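Local coordinates for protein acyl-CoA dehydrogenase (Mycobacterium thermoresistibile, PDB 3NF4) that binds flavin adenine dinucleotide and, as an acyl-CoA dehydrogenase, probably catalyses the alpha,beta-dehydrogenation of acyl-CoA thioesters, at residues A[193-196]-A[197-200]; A[358-361]-A[362-365]. All coordinates share one frame; numbering follows the deposited sequence.

Contact 1 (A[193-196]-A[197-200]); sequences LVPA and DQPG
Q198 lays its CB and CG against CG1 of V194, with Q198 CB 4.0 Å from V194 CG1 and the two side chains crossing at about a right angle. The overlap is made possible by a type I beta turn from P195 to Q198, which ends strand 189-195 in the beta-rich middle domain and sends the chain on toward strand 201-203. The turn is closed by one backbone bond, Q198 N to P195 O at 3.3 Å, with an N-H...O angle of 158°.

In Q198, CG is anti to the backbone N (chi1 171°) and the chain bends at chi2, which places Q198 OE1 3.9 Å from P195 CD. At the other end of this amide, Q198 NE2 bonds R226 O of strand 217-228 and makes only a weak bond to P199 O at 3.4 Å. The buried glutamine thus ties the turn to the second sheet of the domain. V194, whose backbone pairs with Y176 of strand 175-181, also packs on Y222 and I227 of strand 217-228, so its side chain bridges the two sheets. On the exposed side of the turn, D197 turns its carboxylate back toward the proline, and D197 OD1 comes within 3.5 Å of P195 CB.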
ATOM      1  N   LEU A 193       1.381  44.345  -4.158  1.00 78.69           N
ATOM      2  CA  LEU A 193       2.726  44.297  -3.581  1.00 78.16           C
ATOM      3  C   LEU A 193       2.793  45.215  -2.357  1.00 78.88           C
ATOM      4  O   LEU A 193       2.739  46.449  -2.475  1.00 80.97           O
ATOM      5  CB  LEU A 193       3.812  44.611  -4.620  1.00 78.46           C
ATOM      6  CG  LEU A 193       5.276  44.564  -4.151  1.00 78.62           C
ATOM      7  CD1 LEU A 193       5.762  43.143  -3.911  1.00 78.39           C
ATOM      8  CD2 LEU A 193       6.207  45.253  -5.148  1.00 80.96           C
ATOM      9  N   VAL A 194       2.899  44.591  -1.184  1.00 77.72           N
ATOM     10  CA  VAL A 194       2.792  45.258   0.120  1.00 78.05           C
ATOM     11  C   VAL A 194       4.171  45.335   0.773  1.00 78.04           C
ATOM     12  O   VAL A 194       4.791  44.300   0.995  1.00 77.05           O
ATOM     13  CB  VAL A 194       1.834  44.479   1.066  1.00 76.86           C
ATOM     14  CG1 VAL A 194       1.800  45.095   2.463  1.00 76.59           C
ATOM     15  CG2 VAL A 194       0.434  44.387   0.474  1.00 77.06           C
ATOM     16  N   PRO A 195       4.653  46.555   1.087  1.00 79.48           N
ATOM     17  CA  PRO A 195       5.950  46.690   1.751  1.00 79.36           C
ATOM     18  C   PRO A 195       5.864  46.354   3.241  1.00 78.79           C
ATOM     19  O   PRO A 195       4.771  46.400   3.826  1.00 78.40           O
ATOM     20  CB  PRO A 195       6.277  48.173   1.567  1.00 81.19           C
ATOM     21  CG  PRO A 195       4.932  48.838   1.552  1.00 82.38           C
ATOM     22  CD  PRO A 195       3.996  47.861   0.881  1.00 81.40           C
ATOM     23  N   ALA A 196       7.008  46.040   3.848  1.00 78.68           N
ATOM     24  CA  ALA A 196       7.061  45.623   5.256  1.00 78.84           C
ATOM     25  C   ALA A 196       6.719  46.743   6.257  1.00 80.61           C
ATOM     26  O   ALA A 196       6.444  46.474   7.425  1.00 80.24           O
ATOM     27  CB  ALA A 196       8.424  45.034   5.578  1.00 77.67           C
ATOM     28  N   ASP A 197       6.743  47.988   5.793  1.00 83.03           N
ATOM     29  CA  ASP A 197       6.522  49.151   6.649  1.00 84.96           C
ATOM     30  C   ASP A 197       5.123  49.742   6.477  1.00 85.67           C
ATOM     31  O   ASP A 197       4.840  50.842   6.964  1.00 87.25           O
ATOM     32  CB  ASP A 197       7.587  50.210   6.359  1.00 86.77           C
ATOM     33  CG  ASP A 197       7.867  50.361   4.868  1.00 89.78           C
ATOM     34  OD1 ASP A 197       8.250  49.345   4.219  1.00 90.89           O
ATOM     35  OD2 ASP A 197       7.705  51.490   4.347  1.00 92.70           O
ATOM     36  N   GLN A 198       4.261  49.005   5.777  1.00 84.59           N
ATOM     37  CA  GLN A 198       2.871  49.393   5.548  1.00 85.16           C
ATOM     38  C   GLN A 198       2.163  49.723   6.865  1.00 85.16           C
ATOM     39  O   GLN A 198       2.261  48.955   7.832  1.00 83.39           O
ATOM     40  CB  GLN A 198       2.133  48.266   4.816  1.00 84.47           C
ATOM     41  CG  GLN A 198       0.623  48.434   4.706  1.00 84.88           C
ATOM     42  CD  GLN A 198       0.209  49.406   3.604  1.00 86.36           C
ATOM     43  OE1 GLN A 198       0.701  49.336   2.478  1.00 85.54           O
ATOM     44  NE2 GLN A 198      -0.727  50.295   3.922  1.00 87.53           N
ATOM     45  N   PRO A 199       1.478  50.889   6.910  1.00 86.72           N
ATOM     46  CA  PRO A 199       0.749  51.318   8.109  1.00 86.77           C
ATOM     47  C   PRO A 199      -0.613  50.624   8.232  1.00 85.95           C
ATOM     48  O   PRO A 199      -1.353  50.507   7.245  1.00 86.03           O
ATOM     49  CB  PRO A 199       0.589  52.839   7.913  1.00 89.15           C
ATOM     50  CG  PRO A 199       1.471  53.201   6.683  1.00 90.20           C
ATOM     51  CD  PRO A 199       1.499  51.941   5.874  1.00 88.39           C
ATOM     52  N   GLY A 200      -0.923  50.172   9.446  1.00 84.62           N
ATOM     53  CA  GLY A 200      -2.119  49.378   9.711  1.00 83.39           C
ATOM     54  C   GLY A 200      -1.911  47.868   9.625  1.00 80.79           C
ATOM     55  O   GLY A 200      -2.847  47.108   9.881  1.00 80.21           O
TER

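Contact 2 (A[358-361]-A[362-365]); sequences ERYM and REAK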
ATOM      1  N   GLU A 358      14.266  11.275  13.841  1.00 41.99           N
ATOM      2  CA  GLU A 358      12.965  11.580  14.460  1.00 42.07           C
ATOM      3  C   GLU A 358      12.489  12.974  14.052  1.00 41.61           C
ATOM      4  O   GLU A 358      11.287  13.183  13.847  1.00 41.18           O
ATOM      5  CB  GLU A 358      12.979  11.399  15.981  1.00 42.84           C
ATOM      6  CG  GLU A 358      13.812  12.457  16.749  1.00 46.72           C
ATOM      7  CD  GLU A 358      13.050  13.781  16.983  1.00 48.91           C
ATOM      8  OE1 GLU A 358      13.717  14.840  17.167  1.00 46.87           O
ATOM      9  OE2 GLU A 358      11.790  13.740  16.954  1.00 48.76           O
ATOM     10  N   ARG A 359      13.427  13.914  13.889  1.00 40.72           N
ATOM     11  CA  ARG A 359      13.080  15.229  13.340  1.00 39.50           C
ATOM     12  C   ARG A 359      12.614  15.145  11.859  1.00 39.06           C
ATOM     13  O   ARG A 359      11.636  15.809  11.468  1.00 38.09           O
ATOM     14  CB  ARG A 359      14.257  16.206  13.499  1.00 39.71           C
ATOM     15  CG  ARG A 359      14.049  17.563  12.796  1.00 40.15           C
ATOM     16  CD  ARG A 359      15.049  18.692  13.266  1.00 40.53           C
ATOM     17  NE  ARG A 359      16.471  18.397  12.987  1.00 39.11           N
ATOM     18  CZ  ARG A 359      17.100  18.632  11.831  1.00 40.33           C
ATOM     19  NH1 ARG A 359      16.477  19.169  10.782  1.00 39.48           N
ATOM     20  NH2 ARG A 359      18.387  18.333  11.717  1.00 41.12           N
ATOM     21  N   TYR A 360      13.317  14.343  11.045  1.00 38.34           N
ATOM     22  CA  TYR A 360      13.000  14.238   9.600  1.00 38.00           C
ATOM     23  C   TYR A 360      11.570  13.724   9.391  1.00 37.79           C
ATOM     24  O   TYR A 360      10.844  14.256   8.552  1.00 38.19           O
ATOM     25  CB  TYR A 360      14.035  13.381   8.825  1.00 37.04           C
ATOM     26  CG  TYR A 360      15.457  13.987   8.711  1.00 39.00           C
ATOM     27  CD1 TYR A 360      15.677  15.368   8.819  1.00 40.04           C
ATOM     28  CD2 TYR A 360      16.569  13.171   8.479  1.00 37.35           C
ATOM     29  CE1 TYR A 360      16.961  15.913   8.723  1.00 37.98           C
ATOM     30  CE2 TYR A 360      17.827  13.694   8.386  1.00 38.24           C
ATOM     31  CZ  TYR A 360      18.021  15.071   8.499  1.00 39.02           C
ATOM     32  OH  TYR A 360      19.294  15.578   8.375  1.00 40.88           O
ATOM     33  N   MET A 361      11.174  12.719  10.174  1.00 37.56           N
ATOM     34  CA  MET A 361       9.803  12.223  10.218  1.00 37.91           C
ATOM     35  C   MET A 361       8.728  13.267  10.567  1.00 38.28           C
ATOM     36  O   MET A 361       7.651  13.253   9.994  1.00 38.57           O
ATOM     37  CB  MET A 361       9.695  11.017  11.165  1.00 37.93           C
ATOM     38  CG  MET A 361       8.377  10.309  11.049  1.00 37.74           C
ATOM     39  SD  MET A 361       8.279   8.800  12.043  1.00 42.75           S
ATOM     40  CE  MET A 361       6.500   8.549  12.080  1.00 38.75           C
ATOM     41  N   ARG A 362       9.012  14.142  11.518  1.00 38.82           N
ATOM     42  CA  ARG A 362       8.107  15.236  11.881  1.00 39.00           C
ATOM     43  C   ARG A 362       8.034  16.316  10.764  1.00 39.08           C
ATOM     44  O   ARG A 362       6.963  16.866  10.497  1.00 39.94           O
ATOM     45  CB  ARG A 362       8.508  15.873  13.245  1.00 39.37           C
ATOM     46  CG  ARG A 362       8.397  14.913  14.464  1.00 37.43           C
ATOM     47  CD  ARG A 362       8.686  15.640  15.794  1.00 38.36           C
ATOM     48  NE  ARG A 362      10.121  15.830  16.071  1.00 38.44           N
ATOM     49  CZ  ARG A 362      10.768  17.000  16.050  1.00 43.06           C
ATOM     50  NH1 ARG A 362      10.142  18.130  15.734  1.00 44.46           N
ATOM     51  NH2 ARG A 362      12.073  17.052  16.323  1.00 42.42           N
ATOM     52  N   GLU A 363       9.139  16.573  10.084  1.00 38.34           N
ATOM     53  CA  GLU A 363       9.156  17.530   8.978  1.00 38.85           C
ATOM     54  C   GLU A 363       8.397  17.056   7.738  1.00 39.05           C
ATOM     55  O   GLU A 363       7.823  17.873   7.007  1.00 39.35           O
ATOM     56  CB  GLU A 363      10.605  17.902   8.590  1.00 39.16           C
ATOM     57  CG  GLU A 363      11.234  18.862   9.576  1.00 40.48           C
ATOM     58  CD  GLU A 363      12.780  18.990   9.522  1.00 43.71           C
ATOM     59  OE1 GLU A 363      13.463  18.463   8.606  1.00 39.92           O
ATOM     60  OE2 GLU A 363      13.316  19.656  10.441  1.00 45.45           O
ATOM     61  N   ALA A 364       8.357  15.746   7.499  1.00 38.11           N
ATOM     62  CA  ALA A 364       7.770  15.253   6.247  1.00 37.19           C
ATOM     63  C   ALA A 364       6.234  15.361   6.200  1.00 37.12           C
ATOM     64  O   ALA A 364       5.663  15.537   5.114  1.00 35.96           O
ATOM     65  CB  ALA A 364       8.242  13.783   5.936  1.00 36.34           C
ATOM     66  N   LYS A 365       5.585  15.234   7.366  1.00 36.70           N
ATOM     67  CA  LYS A 365       4.114  15.234   7.451  1.00 37.24           C
ATOM     68  C   LYS A 365       3.457  16.478   6.827  1.00 38.20           C
ATOM     69  O   LYS A 365       2.484  16.340   6.103  1.00 37.93           O
ATOM     70  CB  LYS A 365       3.620  15.023   8.899  1.00 36.41           C
ATOM     71  CG  LYS A 365       2.112  14.960   9.050  1.00 37.22           C
ATOM     72  CD  LYS A 365       1.483  13.743   8.295  1.00 38.80           C
ATOM     73  CE  LYS A 365       0.444  14.217   7.274  1.00 38.45           C
ATOM     74  NZ  LYS A 365      -0.225  13.108   6.518  1.00 37.30           N
TER
HETATM   75  O   HOH W   1      16.003  19.252   7.807  1.00 18.83           O
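The backbone follows helix 357-367 of the C-terminal domain, with E363 N donating to R359 O at 3.0 Å and weaker i to i+4 bonds from R362 N to E358 O and from A364 N to Y360 O. On this scaffold two i, i+4 salt bridges follow each other, a textbook way of pairing charges one turn apart.

In the first, R362 takes E358 side-on. R362 NE meets E358 OE2 at 2.8 Å and R362 NH2 meets E358 OE1 at 2.9 Å, both nearly straight, and the two flat groups are only 22° apart. This pair of bonds fixes the rotation of the guanidinium. E358 reaches this position because CG sits between the backbone N and carbonyl carbon (chi1 70°) and the chain bends again at chi2.

The second bridge is more twisted and uses a single bond, R359 NH1 to E363 OE2 at 3.2 Å, with the planes 56° apart. R359 NH2 turns to D40, so this arginine joins two carboxylates and links the helix to helix 39-45, while R362 NH1 bonds M210 O of the same chain. Y360 and A364 face helices 247-274 and 321-346. K365 NZ bonds Q368 OE1 of its own chain as well as Q344 OE1 of the second subunit, on which M361 also packs. A water completes the R359-E363 pair, donating to E363 OE1 at 2.8 Å and accepting weakly from R359 NH1.

Overall arrangement
Contact 1 comes first along the chain, in the middle domain, where it shapes the join between two sheets, from strand 189-195 of one to the loop leading into strand 201-203 of the other. Contact 2 follows much later, on helix 357-367 of the largely helical C-terminal domain. Their centres are 34 Å apart and their nearest atoms about 26 Å; they do not touch, and they lie on different elements. The K365 side chain is about 8 Å from a bound FAD and that of V194 about 13 Å. Contact 2 sits where the C-terminal helices meet a second subunit, whereas no other chain of the assembly touches contact 1.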